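Local coordinates for cytolethal distending toxin protein B (Haemophilus ducreyi, PDB 1SR4) that probably acts as the DNase I-like nuclease subunit of a bacterial genotoxin assembled from three proteins, damaging host-cell DNA and so disturbing the cell cycle, at residues B[66-71]-B[83-88]; B[169-174]-B[221-226]; B[113-118]-B[147-152]; B[208-213]-B[251-256]. All blocks are in the same frame, centred on the assembly; numbering follows the deposited sequence.

Contact 1 of 4, residues B[66-71]-B[83-88]; sequences IEEYTW and YIYYSR
Glu68 and Tyr85 run alongside each other until their tips meet, where Tyr85 OH donates to the anti lone pair of Glu68 OE2 at 2.7 Å. Glu68 reaches this far because CG is anti to the backbone N (chi1 -178°) and the chain stays extended, laying CG 3.5 Å from Tyr85 CE1. At the edge of the same ring sits Ile66 CD1, 4.1 Å from Tyr85 CB. Further along this face Thr70 CG2 rests 3.9 Å from Tyr83 CD1. On the other face Tyr69 crosses Tyr86 obliquely, CE2 to CD2 4.0 Å, and Trp71 CB touches Ile84 CD1 at 3.8 Å. Beneath the side chains, the hydrogen-bonded pairs Glu67–Tyr86 and Tyr69–Ile84 supply four backbone bonds. The straightest is Tyr86 N to Glu67 O (2.9 Å, 169°), whereas Ile84 N meets Tyr69 O from above the carbonyl plane. A water that accepts from Arg88 N and donates to Tyr86 O carries the bonding just past the paired residues. In the second shell, Arg57 makes a salt bridge to Glu68 OE2, Gln105 also binds OE2 and Thr55 binds OE1, a grip that probably keeps the carboxylate ionised; the backbone of Ala106 binds Tyr85 OH. The whole is a beta hairpin of strands 67-72 and 81-87, neighbours in the larger mixed sheet of a DNase I-like fold.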
loop_
_atom_site.group_PDB
_atom_site.type_symbol
_atom_site.label_atom_id
_atom_site.label_comp_id
_atom_site.label_asym_id
_atom_site.label_seq_id
_atom_site.Cartn_x
_atom_site.Cartn_y
_atom_site.Cartn_z
ATOM N N ILE B 66 4.268 -23.573 8.750
ATOM C CA ILE B 66 4.398 -22.929 7.453
ATOM C C ILE B 66 3.406 -23.648 6.549
ATOM O O ILE B 66 3.452 -24.868 6.411
ATOM C CB ILE B 66 5.858 -23.025 6.921
ATOM C CG1 ILE B 66 6.083 -21.999 5.807
ATOM C CG2 ILE B 66 6.171 -24.437 6.456
ATOM C CD1 ILE B 66 5.254 -22.215 4.574
ATOM N N GLU B 67 2.485 -22.893 5.960
ATOM C CA GLU B 67 1.463 -23.491 5.112
ATOM C C GLU B 67 1.311 -22.721 3.813
ATOM O O GLU B 67 1.623 -21.531 3.746
ATOM C CB GLU B 67 0.119 -23.501 5.846
ATOM C CG GLU B 67 0.112 -24.268 7.149
ATOM C CD GLU B 67 -1.138 -23.984 7.965
ATOM O OE1 GLU B 67 -1.420 -22.798 8.249
ATOM O OE2 GLU B 67 -1.845 -24.945 8.326
ATOM N N GLU B 68 0.824 -23.402 2.787
ATOM C CA GLU B 68 0.615 -22.774 1.489
ATOM C C GLU B 68 -0.877 -22.532 1.234
ATOM O O GLU B 68 -1.707 -23.409 1.497
ATOM C CB GLU B 68 1.181 -23.662 0.388
ATOM C CG GLU B 68 1.064 -23.083 -1.020
ATOM C CD GLU B 68 1.436 -24.110 -2.079
ATOM O OE1 GLU B 68 0.703 -25.105 -2.211
ATOM O OE2 GLU B 68 2.457 -23.940 -2.774
ATOM N N TYR B 69 -1.208 -21.341 0.729
ATOM C CA TYR B 69 -2.584 -20.969 0.400
ATOM C C TYR B 69 -2.587 -20.318 -0.979
ATOM O O TYR B 69 -1.540 -19.913 -1.483
ATOM C CB TYR B 69 -3.123 -19.910 1.378
ATOM C CG TYR B 69 -3.380 -20.389 2.782
ATOM C CD1 TYR B 69 -4.685 -20.605 3.243
ATOM C CD2 TYR B 69 -2.324 -20.625 3.652
ATOM C CE1 TYR B 69 -4.920 -21.049 4.554
ATOM C CE2 TYR B 69 -2.543 -21.065 4.954
ATOM C CZ TYR B 69 -3.840 -21.277 5.400
ATOM O OH TYR B 69 -4.042 -21.740 6.681
ATOM N N THR B 70 -3.771 -20.236 -1.582
ATOM C CA THR B 70 -3.932 -19.505 -2.829
ATOM C C THR B 70 -4.977 -18.439 -2.478
ATOM O O THR B 70 -5.837 -18.633 -1.601
ATOM C CB THR B 70 -4.442 -20.363 -4.025
ATOM O OG1 THR B 70 -5.700 -20.962 -3.704
ATOM C CG2 THR B 70 -3.407 -21.434 -4.404
ATOM N N TRP B 71 -4.889 -17.301 -3.148
ATOM C CA TRP B 71 -5.798 -16.202 -2.884
ATOM C C TRP B 71 -6.080 -15.540 -4.218
ATOM O O TRP B 71 -5.155 -15.218 -4.955
ATOM C CB TRP B 71 -5.124 -15.229 -1.914
ATOM C CG TRP B 71 -5.914 -14.001 -1.594
ATOM C CD1 TRP B 71 -7.260 -13.906 -1.422
ATOM C CD2 TRP B 71 -5.381 -12.698 -1.334
ATOM N NE1 TRP B 71 -7.608 -12.624 -1.069
ATOM C CE2 TRP B 71 -6.470 -11.861 -1.007
ATOM C CE3 TRP B 71 -4.088 -12.161 -1.340
ATOM C CZ2 TRP B 71 -6.306 -10.508 -0.689
ATOM C CZ3 TRP B 71 -3.921 -10.814 -1.023
ATOM C CH2 TRP B 71 -5.028 -10.003 -0.702
ATOM N N TYR B 83 0.052 -17.065 -4.517
ATOM C CA TYR B 83 0.226 -18.051 -3.469
ATOM C C TYR B 83 0.582 -17.268 -2.211
ATOM O O TYR B 83 1.169 -16.184 -2.298
ATOM C CB TYR B 83 1.404 -18.977 -3.794
ATOM C CG TYR B 83 1.143 -19.959 -4.898
ATOM C CD1 TYR B 83 0.508 -21.180 -4.640
ATOM C CD2 TYR B 83 1.529 -19.674 -6.207
ATOM C CE1 TYR B 83 0.272 -22.093 -5.664
ATOM C CE2 TYR B 83 1.292 -20.581 -7.244
ATOM C CZ TYR B 83 0.666 -21.780 -6.970
ATOM O OH TYR B 83 0.406 -22.650 -8.006
ATOM N N ILE B 84 0.214 -17.791 -1.049
ATOM C CA ILE B 84 0.620 -17.149 0.195
ATOM C C ILE B 84 1.247 -18.224 1.073
ATOM O O ILE B 84 0.623 -19.256 1.310
ATOM C CB ILE B 84 -0.545 -16.541 1.028
ATOM C CG1 ILE B 84 -1.346 -15.517 0.206
ATOM C CG2 ILE B 84 0.058 -15.845 2.283
ATOM C CD1 ILE B 84 -2.588 -14.937 0.948
ATOM N N TYR B 85 2.474 -17.988 1.543
ATOM C CA TYR B 85 3.160 -18.926 2.446
ATOM C C TYR B 85 3.034 -18.241 3.806
ATOM O O TYR B 85 3.533 -17.137 4.023
ATOM C CB TYR B 85 4.595 -19.118 1.994
ATOM C CG TYR B 85 4.613 -19.829 0.666
ATOM C CD1 TYR B 85 4.448 -21.218 0.602
ATOM C CD2 TYR B 85 4.639 -19.109 -0.532
ATOM C CE1 TYR B 85 4.295 -21.872 -0.623
ATOM C CE2 TYR B 85 4.489 -19.756 -1.765
ATOM C CZ TYR B 85 4.310 -21.141 -1.800
ATOM O OH TYR B 85 4.087 -21.788 -3.012
ATOM N N TYR B 86 2.327 -18.911 4.701
ATOM C CA TYR B 86 1.961 -18.361 6.002
ATOM C C TYR B 86 2.550 -19.098 7.205
ATOM O O TYR B 86 2.419 -20.316 7.328
ATOM C CB TYR B 86 0.428 -18.384 6.033
ATOM C CG TYR B 86 -0.284 -17.903 7.276
ATOM C CD1 TYR B 86 -0.107 -16.603 7.755
ATOM C CD2 TYR B 86 -1.251 -18.707 7.888
ATOM C CE1 TYR B 86 -0.885 -16.107 8.807
ATOM C CE2 TYR B 86 -2.039 -18.220 8.946
ATOM C CZ TYR B 86 -1.851 -16.916 9.395
ATOM O OH TYR B 86 -2.642 -16.425 10.417
ATOM N N SER B 87 3.195 -18.350 8.085
ATOM C CA SER B 87 3.780 -18.920 9.285
ATOM C C SER B 87 3.039 -18.290 10.460
ATOM O O SER B 87 3.294 -17.146 10.827
ATOM C CB SER B 87 5.269 -18.597 9.345
ATOM O OG SER B 87 5.808 -19.024 10.581
ATOM N N ARG B 88 2.101 -19.035 11.032
ATOM C CA ARG B 88 1.304 -18.518 12.134
ATOM C C ARG B 88 2.038 -18.720 13.462
ATOM O O ARG B 88 1.698 -19.602 14.249
ATOM C CB ARG B 88 -0.054 -19.220 12.143
ATOM C CG ARG B 88 -1.060 -18.651 13.115
ATOM C CD ARG B 88 -2.350 -19.476 13.101
ATOM N NE ARG B 88 -3.263 -19.026 14.149
ATOM C CZ ARG B 88 -3.185 -19.392 15.428
ATOM N NH1 ARG B 88 -2.243 -20.236 15.832
ATOM N NH2 ARG B 88 -4.041 -18.892 16.312
HETATM O O HOH W 1 1.286 -21.320 9.684
#

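Contact 2 of 4, residues B[169-174]-B[221-226]; sequences VYSWMV and HDAHLP
Trp172 adopts the crowded first torsion, with CG between the backbone N and the carbonyl carbon (chi1 49°), and this turns the indole so that one face receives His221. The His221 side chain crosses it at about a right angle: CG is anti to the backbone N (chi1 166°), and CB presses down as a CH-pi contact, 3.3 Å from Trp172 CE2. Beneath them the two residues form a hydrogen-bonded antiparallel pair, with His221 N giving a nearly linear bond to Trp172 O at 2.8 Å. Beyond the pair, Ser171 OG accepts from Ala223 N at 3.0 Å. Asp222 OD1 takes both His224 N, in an Asx turn, and His224 ND1, the latter in the imidazole plane at 2.9 Å. With Trp172 NE1 bonded to Asn159 and His221 ND1 to Asn198 O, the rotation of the two buried rings is probably fixed. Asp222 may stabilise a protonated His224 where strand 216-221 gives way to its following loop, and the nearby Glu233 carboxylate would probably add to the negative charge there.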
loop_
_atom_site.group_PDB
_atom_site.type_symbol
_atom_site.label_atom_id
_atom_site.label_comp_id
_atom_site.label_asym_id
_atom_site.label_seq_id
_atom_site.Cartn_x
_atom_site.Cartn_y
_atom_site.Cartn_z
ATOM N N VAL B 169 25.142 -21.925 -5.451
ATOM C CA VAL B 169 24.873 -21.014 -6.549
ATOM C C VAL B 169 23.591 -20.207 -6.281
ATOM O O VAL B 169 23.137 -19.454 -7.137
ATOM C CB VAL B 169 24.713 -21.767 -7.884
ATOM C CG1 VAL B 169 26.014 -22.494 -8.230
ATOM C CG2 VAL B 169 23.541 -22.739 -7.804
ATOM N N TYR B 170 23.017 -20.360 -5.093
ATOM C CA TYR B 170 21.782 -19.644 -4.776
ATOM C C TYR B 170 22.000 -18.197 -4.362
ATOM O O TYR B 170 22.933 -17.881 -3.619
ATOM C CB TYR B 170 21.025 -20.328 -3.636
ATOM C CG TYR B 170 20.377 -21.661 -3.943
ATOM C CD1 TYR B 170 20.383 -22.208 -5.229
ATOM C CD2 TYR B 170 19.741 -22.373 -2.934
ATOM C CE1 TYR B 170 19.764 -23.440 -5.489
ATOM C CE2 TYR B 170 19.130 -23.588 -3.176
ATOM C CZ TYR B 170 19.140 -24.116 -4.446
ATOM O OH TYR B 170 18.490 -25.300 -4.664
ATOM N N SER B 171 21.139 -17.320 -4.858
ATOM C CA SER B 171 21.169 -15.928 -4.459
ATOM C C SER B 171 20.049 -15.868 -3.416
ATOM O O SER B 171 19.045 -16.565 -3.554
ATOM C CB SER B 171 20.826 -15.016 -5.640
ATOM O OG SER B 171 21.930 -14.860 -6.513
ATOM N N TRP B 172 20.219 -15.072 -2.367
ATOM C CA TRP B 172 19.183 -14.952 -1.346
ATOM C C TRP B 172 19.011 -13.496 -0.915
ATOM O O TRP B 172 19.960 -12.715 -0.951
ATOM C CB TRP B 172 19.467 -15.837 -0.122
ATOM C CG TRP B 172 20.847 -15.749 0.475
ATOM C CD1 TRP B 172 21.915 -16.549 0.187
ATOM C CD2 TRP B 172 21.282 -14.863 1.516
ATOM N NE1 TRP B 172 22.982 -16.225 0.989
ATOM C CE2 TRP B 172 22.621 -15.193 1.814
ATOM C CE3 TRP B 172 20.669 -13.819 2.225
ATOM C CZ2 TRP B 172 23.361 -14.525 2.792
ATOM C CZ3 TRP B 172 21.409 -13.149 3.205
ATOM C CH2 TRP B 172 22.740 -13.509 3.475
ATOM N N MET B 173 17.787 -13.160 -0.515
ATOM C CA MET B 173 17.403 -11.812 -0.111
ATOM C C MET B 173 16.566 -11.895 1.175
ATOM O O MET B 173 15.561 -12.595 1.211
ATOM C CB MET B 173 16.550 -11.227 -1.227
ATOM C CG MET B 173 16.629 -9.760 -1.407
ATOM S SD MET B 173 15.583 -9.293 -2.802
ATOM C CE MET B 173 15.303 -7.652 -2.379
ATOM N N VAL B 174 16.976 -11.170 2.209
ATOM C CA VAL B 174 16.281 -11.159 3.494
ATOM C C VAL B 174 15.600 -9.791 3.580
ATOM O O VAL B 174 16.270 -8.766 3.636
ATOM C CB VAL B 174 17.292 -11.345 4.644
ATOM C CG1 VAL B 174 16.573 -11.346 5.978
ATOM C CG2 VAL B 174 18.052 -12.649 4.436
ATOM N N HIS B 221 22.466 -11.433 -0.863
ATOM C CA HIS B 221 23.702 -12.041 -1.321
ATOM C C HIS B 221 23.436 -12.400 -2.779
ATOM O O HIS B 221 22.539 -13.193 -3.075
ATOM C CB HIS B 221 24.042 -13.318 -0.543
ATOM C CG HIS B 221 25.118 -14.133 -1.197
ATOM N ND1 HIS B 221 26.403 -13.663 -1.369
ATOM C CD2 HIS B 221 25.077 -15.344 -1.803
ATOM C CE1 HIS B 221 27.106 -14.545 -2.057
ATOM N NE2 HIS B 221 26.325 -15.574 -2.333
ATOM N N ASP B 222 24.179 -11.786 -3.694
ATOM C CA ASP B 222 24.012 -12.092 -5.110
ATOM C C ASP B 222 25.126 -13.053 -5.504
ATOM O O ASP B 222 26.284 -12.659 -5.578
ATOM C CB ASP B 222 24.120 -10.831 -5.959
ATOM C CG ASP B 222 23.918 -11.113 -7.437
ATOM O OD1 ASP B 222 24.085 -12.275 -7.867
ATOM O OD2 ASP B 222 23.602 -10.169 -8.179
ATOM N N ALA B 223 24.774 -14.306 -5.755
ATOM C CA ALA B 223 25.763 -15.316 -6.123
ATOM C C ALA B 223 26.585 -14.947 -7.360
ATOM O O ALA B 223 27.653 -15.518 -7.582
ATOM C CB ALA B 223 25.076 -16.658 -6.345
ATOM N N HIS B 224 26.081 -14.012 -8.169
ATOM C CA HIS B 224 26.784 -13.584 -9.380
ATOM C C HIS B 224 27.911 -12.620 -9.072
ATOM O O HIS B 224 28.705 -12.295 -9.943
ATOM C CB HIS B 224 25.848 -12.867 -10.357
ATOM C CG HIS B 224 24.761 -13.728 -10.905
ATOM N ND1 HIS B 224 23.581 -13.958 -10.231
ATOM C CD2 HIS B 224 24.666 -14.400 -12.073
ATOM C CE1 HIS B 224 22.804 -14.733 -10.965
ATOM N NE2 HIS B 224 23.439 -15.016 -12.087
ATOM N N LEU B 225 27.975 -12.138 -7.841
ATOM C CA LEU B 225 29.014 -11.183 -7.502
ATOM C C LEU B 225 30.005 -11.756 -6.499
ATOM O O LEU B 225 29.635 -12.503 -5.598
ATOM C CB LEU B 225 28.377 -9.890 -6.977
ATOM C CG LEU B 225 27.413 -9.144 -7.925
ATOM C CD1 LEU B 225 26.836 -7.920 -7.212
ATOM C CD2 LEU B 225 28.146 -8.709 -9.200
ATOM N N PRO B 226 31.290 -11.418 -6.651
ATOM C CA PRO B 226 32.290 -11.944 -5.720
ATOM C C PRO B 226 32.291 -11.224 -4.373
ATOM O O PRO B 226 31.674 -10.164 -4.211
ATOM C CB PRO B 226 33.616 -11.740 -6.472
ATOM C CG PRO B 226 33.194 -11.532 -7.926
ATOM C CD PRO B 226 31.938 -10.730 -7.776
HETATM O O HOH W 2 21.002 -12.876 -8.337
#

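Contact 3 of 4, residues B[113-118]-B[147-152]; sequences HSDSSV and AVSLIR
Ser149 OG is gripped twice: it accepts an almost linear bond from Asp115 N (2.9 Å, 175°) and makes a weak one to the carbonyl O of Asp146. Its torsion sets this up, since OG sits between the backbone N and the carbonyl carbon (chi1 66°). The same hydroxyl lies 3.4 Å from Ser114 CB, while Ser149 CB comes within 3.3 Å of Asp115 OD2. In this way the first turn of helix 147-159 is tied to the loop that follows strand 108-112, at the surface of the DNase I-like alpha/beta fold; deeper along, the helix packs on strand 171-175 of the smaller mixed sheet. Leu150, its CG anti to the backbone N, sends CD1 to the loop backbone, 3.8 Å from Ser114 N, and its CB meets Ser114 CB at 3.9 Å. The charged end of the contact is Arg152, whose chain bends at chi3 (51°) to bring NH2 back across the Asp115 carboxylate. There Arg152 NH2 donates to Asp115 OD1 in a salt bridge of 2.6 Å, with the oxygen at the edge of the guanidinium plane but NH2 above that of the carboxylate. Asn153 ND2 binds His113 O nearby, and Glu192 offers Arg152 NE a long, weak ion pair.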
loop_
_atom_site.group_PDB
_atom_site.type_symbol
_atom_site.label_atom_id
_atom_site.label_comp_id
_atom_site.label_asym_id
_atom_site.label_seq_id
_atom_site.Cartn_x
_atom_site.Cartn_y
_atom_site.Cartn_z
ATOM N N HIS B 113 16.518 -20.010 12.178
ATOM C CA HIS B 113 16.481 -19.347 13.475
ATOM C C HIS B 113 17.741 -18.549 13.723
ATOM O O HIS B 113 18.775 -18.789 13.089
ATOM C CB HIS B 113 16.324 -20.377 14.599
ATOM C CG HIS B 113 15.005 -21.083 14.587
ATOM N ND1 HIS B 113 14.757 -22.184 13.794
ATOM C CD2 HIS B 113 13.844 -20.810 15.230
ATOM C CE1 HIS B 113 13.498 -22.555 13.947
ATOM N NE2 HIS B 113 12.922 -21.738 14.812
ATOM N N SER B 114 17.649 -17.592 14.643
ATOM C CA SER B 114 18.802 -16.788 15.028
ATOM C C SER B 114 19.403 -17.555 16.220
ATOM O O SER B 114 18.937 -18.645 16.532
ATOM C CB SER B 114 18.352 -15.395 15.452
ATOM O OG SER B 114 17.304 -15.473 16.409
ATOM N N ASP B 115 20.415 -16.995 16.877
ATOM C CA ASP B 115 21.042 -17.664 18.019
ATOM C C ASP B 115 20.079 -17.909 19.178
ATOM O O ASP B 115 19.214 -17.083 19.472
ATOM C CB ASP B 115 22.226 -16.850 18.556
ATOM C CG ASP B 115 23.489 -17.019 17.725
ATOM O OD1 ASP B 115 23.546 -17.953 16.895
ATOM O OD2 ASP B 115 24.435 -16.220 17.916
ATOM N N SER B 116 20.248 -19.051 19.841
ATOM C CA SER B 116 19.419 -19.395 20.989
ATOM C C SER B 116 19.519 -18.284 22.023
ATOM O O SER B 116 20.602 -17.774 22.294
ATOM C CB SER B 116 19.889 -20.717 21.615
ATOM O OG SER B 116 19.556 -21.817 20.780
ATOM N N SER B 117 18.388 -17.902 22.594
ATOM C CA SER B 117 18.386 -16.842 23.598
ATOM C C SER B 117 17.088 -16.935 24.374
ATOM O O SER B 117 16.146 -17.578 23.914
ATOM C CB SER B 117 18.492 -15.467 22.921
ATOM O OG SER B 117 17.228 -15.039 22.438
ATOM N N VAL B 118 17.026 -16.289 25.537
ATOM C CA VAL B 118 15.813 -16.339 26.345
ATOM C C VAL B 118 14.745 -15.385 25.818
ATOM O O VAL B 118 13.645 -15.317 26.361
ATOM C CB VAL B 118 16.114 -15.999 27.821
ATOM C CG1 VAL B 118 17.133 -17.011 28.388
ATOM C CG2 VAL B 118 16.644 -14.572 27.926
ATOM N N ALA B 147 19.183 -9.737 14.818
ATOM C CA ALA B 147 19.472 -9.637 13.387
ATOM C C ALA B 147 20.812 -10.153 12.862
ATOM O O ALA B 147 20.869 -10.790 11.808
ATOM C CB ALA B 147 19.265 -8.194 12.939
ATOM N N VAL B 148 21.895 -9.881 13.576
ATOM C CA VAL B 148 23.191 -10.334 13.098
ATOM C C VAL B 148 23.317 -11.855 13.046
ATOM O O VAL B 148 23.775 -12.398 12.030
ATOM C CB VAL B 148 24.345 -9.728 13.941
ATOM C CG1 VAL B 148 25.656 -10.454 13.640
ATOM C CG2 VAL B 148 24.490 -8.240 13.612
ATOM N N SER B 149 22.924 -12.552 14.118
ATOM C CA SER B 149 23.019 -14.017 14.103
ATOM C C SER B 149 22.003 -14.618 13.132
ATOM O O SER B 149 22.232 -15.690 12.570
ATOM C CB SER B 149 22.854 -14.623 15.517
ATOM O OG SER B 149 21.569 -14.431 16.057
ATOM N N LEU B 150 20.892 -13.926 12.911
ATOM C CA LEU B 150 19.890 -14.418 11.961
ATOM C C LEU B 150 20.510 -14.390 10.553
ATOM O O LEU B 150 20.447 -15.374 9.823
ATOM C CB LEU B 150 18.626 -13.548 11.994
ATOM C CG LEU B 150 17.433 -14.037 11.157
ATOM C CD1 LEU B 150 17.024 -15.425 11.617
ATOM C CD2 LEU B 150 16.258 -13.068 11.298
ATOM N N ILE B 151 21.121 -13.264 10.190
ATOM C CA ILE B 151 21.767 -13.114 8.884
ATOM C C ILE B 151 22.914 -14.136 8.747
ATOM O O ILE B 151 23.050 -14.797 7.713
ATOM C CB ILE B 151 22.344 -11.674 8.706
ATOM C CG1 ILE B 151 21.216 -10.632 8.808
ATOM C CG2 ILE B 151 23.083 -11.554 7.362
ATOM C CD1 ILE B 151 20.074 -10.892 7.894
ATOM N N ARG B 152 23.739 -14.263 9.787
ATOM C CA ARG B 152 24.839 -15.225 9.765
ATOM C C ARG B 152 24.332 -16.652 9.562
ATOM O O ARG B 152 24.893 -17.408 8.759
ATOM C CB ARG B 152 25.663 -15.143 11.062
ATOM C CG ARG B 152 26.726 -16.253 11.183
ATOM C CD ARG B 152 27.533 -16.149 12.475
ATOM N NE ARG B 152 26.672 -16.038 13.651
ATOM C CZ ARG B 152 25.817 -16.977 14.046
ATOM N NH1 ARG B 152 25.711 -18.105 13.362
ATOM N NH2 ARG B 152 25.057 -16.783 15.117
#

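Contact 4 of 4, residues B[208-213]-B[251-256]; sequences THRSGN and DHFPVS
Ser250, Asp251 and His252 match the Ser-Asp-His signature of the DNase I-like family, whose histidine lies in the active site of relatives, so this contact probably lines the catalytic pocket. The loop 208-213 docks there through two backbone bonds: Phe253 N donates to Thr208 O at 2.8 Å, from above the carbonyl plane, and Arg210 N to Asp251 O at 2.9 Å. Between them the imidazoles of His209 and His252 cross obliquely, with His209 CD2 over the centre of the His252 ring, 3.4 Å from its NE2. His209, with CG anti to the backbone N, is fixed in rotation by in-plane partners at both ring nitrogens: ND1 bonds Ser211 OG at 2.8 Å, and NE2 meets a water that donates to Asp251 OD2. Arg210 CG lies 3.8 Å from Phe253 CE2. Thr208 CG2 packs on Val255 CG2. Farther out, Leu156 of the protein C subunit packs on Phe253, and Arg210 NH1 makes a weak hydrogen bond to the backbone O of Asp148 of subunit A. Asp216 OD2 binds both His252 ND1 and Thr208 OG1; the carboxylate would probably polarise the His252 imidazole and may raise its basicity, whereas a charge on His209, its NE2 4.0 Å from His252 NE2, would probably oppose that.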
loop_
_atom_site.group_PDB
_atom_site.type_symbol
_atom_site.label_atom_id
_atom_site.label_comp_id
_atom_site.label_asym_id
_atom_site.label_seq_id
_atom_site.Cartn_x
_atom_site.Cartn_y
_atom_site.Cartn_z
ATOM N N THR B 208 10.517 4.748 6.914
ATOM C CA THR B 208 9.616 3.643 6.526
ATOM C C THR B 208 8.611 3.407 7.648
ATOM O O THR B 208 7.823 2.463 7.597
ATOM C CB THR B 208 10.342 2.296 6.277
ATOM O OG1 THR B 208 10.830 1.773 7.521
ATOM C CG2 THR B 208 11.508 2.478 5.308
ATOM N N HIS B 209 8.636 4.279 8.654
ATOM C CA HIS B 209 7.735 4.168 9.813
ATOM C C HIS B 209 7.389 5.583 10.257
ATOM O O HIS B 209 8.175 6.507 10.053
ATOM C CB HIS B 209 8.437 3.394 10.928
ATOM C CG HIS B 209 7.603 3.194 12.156
ATOM N ND1 HIS B 209 7.901 3.797 13.360
ATOM C CD2 HIS B 209 6.508 2.428 12.379
ATOM C CE1 HIS B 209 7.023 3.415 14.271
ATOM N NE2 HIS B 209 6.165 2.585 13.702
ATOM N N ARG B 210 6.221 5.762 10.868
ATOM C CA ARG B 210 5.804 7.089 11.243
ATOM C C ARG B 210 6.580 7.738 12.370
ATOM O O ARG B 210 6.327 8.883 12.730
ATOM C CB ARG B 210 4.286 7.100 11.491
ATOM C CG ARG B 210 3.516 6.893 10.165
ATOM C CD ARG B 210 1.991 7.028 10.283
ATOM N NE ARG B 210 1.320 6.490 9.094
ATOM C CZ ARG B 210 0.057 6.743 8.759
ATOM N NH1 ARG B 210 -0.689 7.538 9.525
ATOM N NH2 ARG B 210 -0.463 6.192 7.659
ATOM N N SER B 211 7.549 7.018 12.911
ATOM C CA SER B 211 8.390 7.568 13.965
ATOM C C SER B 211 9.470 8.405 13.278
ATOM O O SER B 211 10.178 9.176 13.920
ATOM C CB SER B 211 9.075 6.435 14.724
ATOM O OG SER B 211 9.869 5.676 13.813
ATOM N N GLY B 212 9.597 8.218 11.966
ATOM C CA GLY B 212 10.618 8.910 11.202
ATOM C C GLY B 212 11.795 7.966 10.947
ATOM O O GLY B 212 12.677 8.255 10.130
ATOM N N ASN B 213 11.811 6.821 11.632
ATOM C CA ASN B 213 12.905 5.850 11.461
ATOM C C ASN B 213 12.865 4.999 10.190
ATOM O O ASN B 213 11.809 4.799 9.589
ATOM C CB ASN B 213 12.962 4.904 12.666
ATOM C CG ASN B 213 13.405 5.607 13.943
ATOM O OD1 ASN B 213 14.418 6.297 13.951
ATOM N ND2 ASN B 213 12.660 5.421 15.024
ATOM N N ASP B 251 1.421 1.868 10.598
ATOM C CA ASP B 251 2.405 2.931 10.777
ATOM C C ASP B 251 3.680 2.714 9.944
ATOM O O ASP B 251 4.609 3.504 10.035
ATOM C CB ASP B 251 2.773 3.079 12.260
ATOM C CG ASP B 251 1.654 3.695 13.084
ATOM O OD1 ASP B 251 0.769 4.362 12.505
ATOM O OD2 ASP B 251 1.675 3.522 14.319
ATOM N N HIS B 252 3.723 1.637 9.153
ATOM C CA HIS B 252 4.874 1.343 8.304
ATOM C C HIS B 252 4.504 1.596 6.848
ATOM O O HIS B 252 3.362 1.366 6.425
ATOM C CB HIS B 252 5.304 -0.120 8.439
ATOM C CG HIS B 252 5.934 -0.457 9.755
ATOM N ND1 HIS B 252 7.300 -0.520 9.932
ATOM C CD2 HIS B 252 5.383 -0.742 10.960
ATOM C CE1 HIS B 252 7.565 -0.831 11.190
ATOM N NE2 HIS B 252 6.418 -0.971 11.836
ATOM N N PHE B 253 5.479 2.057 6.080
ATOM C CA PHE B 253 5.268 2.319 4.662
ATOM C C PHE B 253 5.845 1.125 3.896
ATOM O O PHE B 253 6.907 0.610 4.247
ATOM C CB PHE B 253 5.989 3.614 4.272
ATOM C CG PHE B 253 5.370 4.848 4.881
ATOM C CD1 PHE B 253 4.364 5.535 4.210
ATOM C CD2 PHE B 253 5.745 5.276 6.143
ATOM C CE1 PHE B 253 3.736 6.628 4.790
ATOM C CE2 PHE B 253 5.127 6.367 6.737
ATOM C CZ PHE B 253 4.114 7.047 6.051
ATOM N N PRO B 254 5.145 0.655 2.856
ATOM C CA PRO B 254 5.677 -0.483 2.106
ATOM C C PRO B 254 6.956 -0.041 1.394
ATOM O O PRO B 254 7.102 1.123 1.023
ATOM C CB PRO B 254 4.534 -0.835 1.147
ATOM C CG PRO B 254 3.864 0.475 0.919
ATOM C CD PRO B 254 3.869 1.125 2.292
ATOM N N VAL B 255 7.883 -0.973 1.225
ATOM C CA VAL B 255 9.162 -0.686 0.580
ATOM C C VAL B 255 9.374 -1.686 -0.554
ATOM O O VAL B 255 9.124 -2.873 -0.370
ATOM C CB VAL B 255 10.306 -0.840 1.596
ATOM C CG1 VAL B 255 11.665 -0.579 0.911
ATOM C CG2 VAL B 255 10.084 0.137 2.762
ATOM N N SER B 256 9.816 -1.216 -1.719
ATOM C CA SER B 256 10.036 -2.122 -2.839
ATOM C C SER B 256 11.518 -2.176 -3.201
ATOM O O SER B 256 12.284 -1.272 -2.860
ATOM C CB SER B 256 9.214 -1.665 -4.048
ATOM O OG SER B 256 9.636 -0.366 -4.414
HETATM O O HOH W 3 3.785 1.758 15.092
#

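Overall arrangement
The four contacts illustrate how bonding follows depth in a two-sheet fold. Contacts 1 and 2 are the buried ones, yet they serve different sheets: contact 1 joins neighbouring strands of the larger sheet, contact 2 the end of a strand pair in the smaller. Contact 3 lies at the surface and trades regular backbone pairing for a salt bridge and a serine. It still touches contact 2, through Ile151 and Val174, because helix 147-159 packs on strand 171-175. Contact 4, partly buried, shares the larger sheet with contact 1, although their centres are about 25 Å apart. It alone meets the other two subunits, and its histidines and carboxylate suit a probable active site.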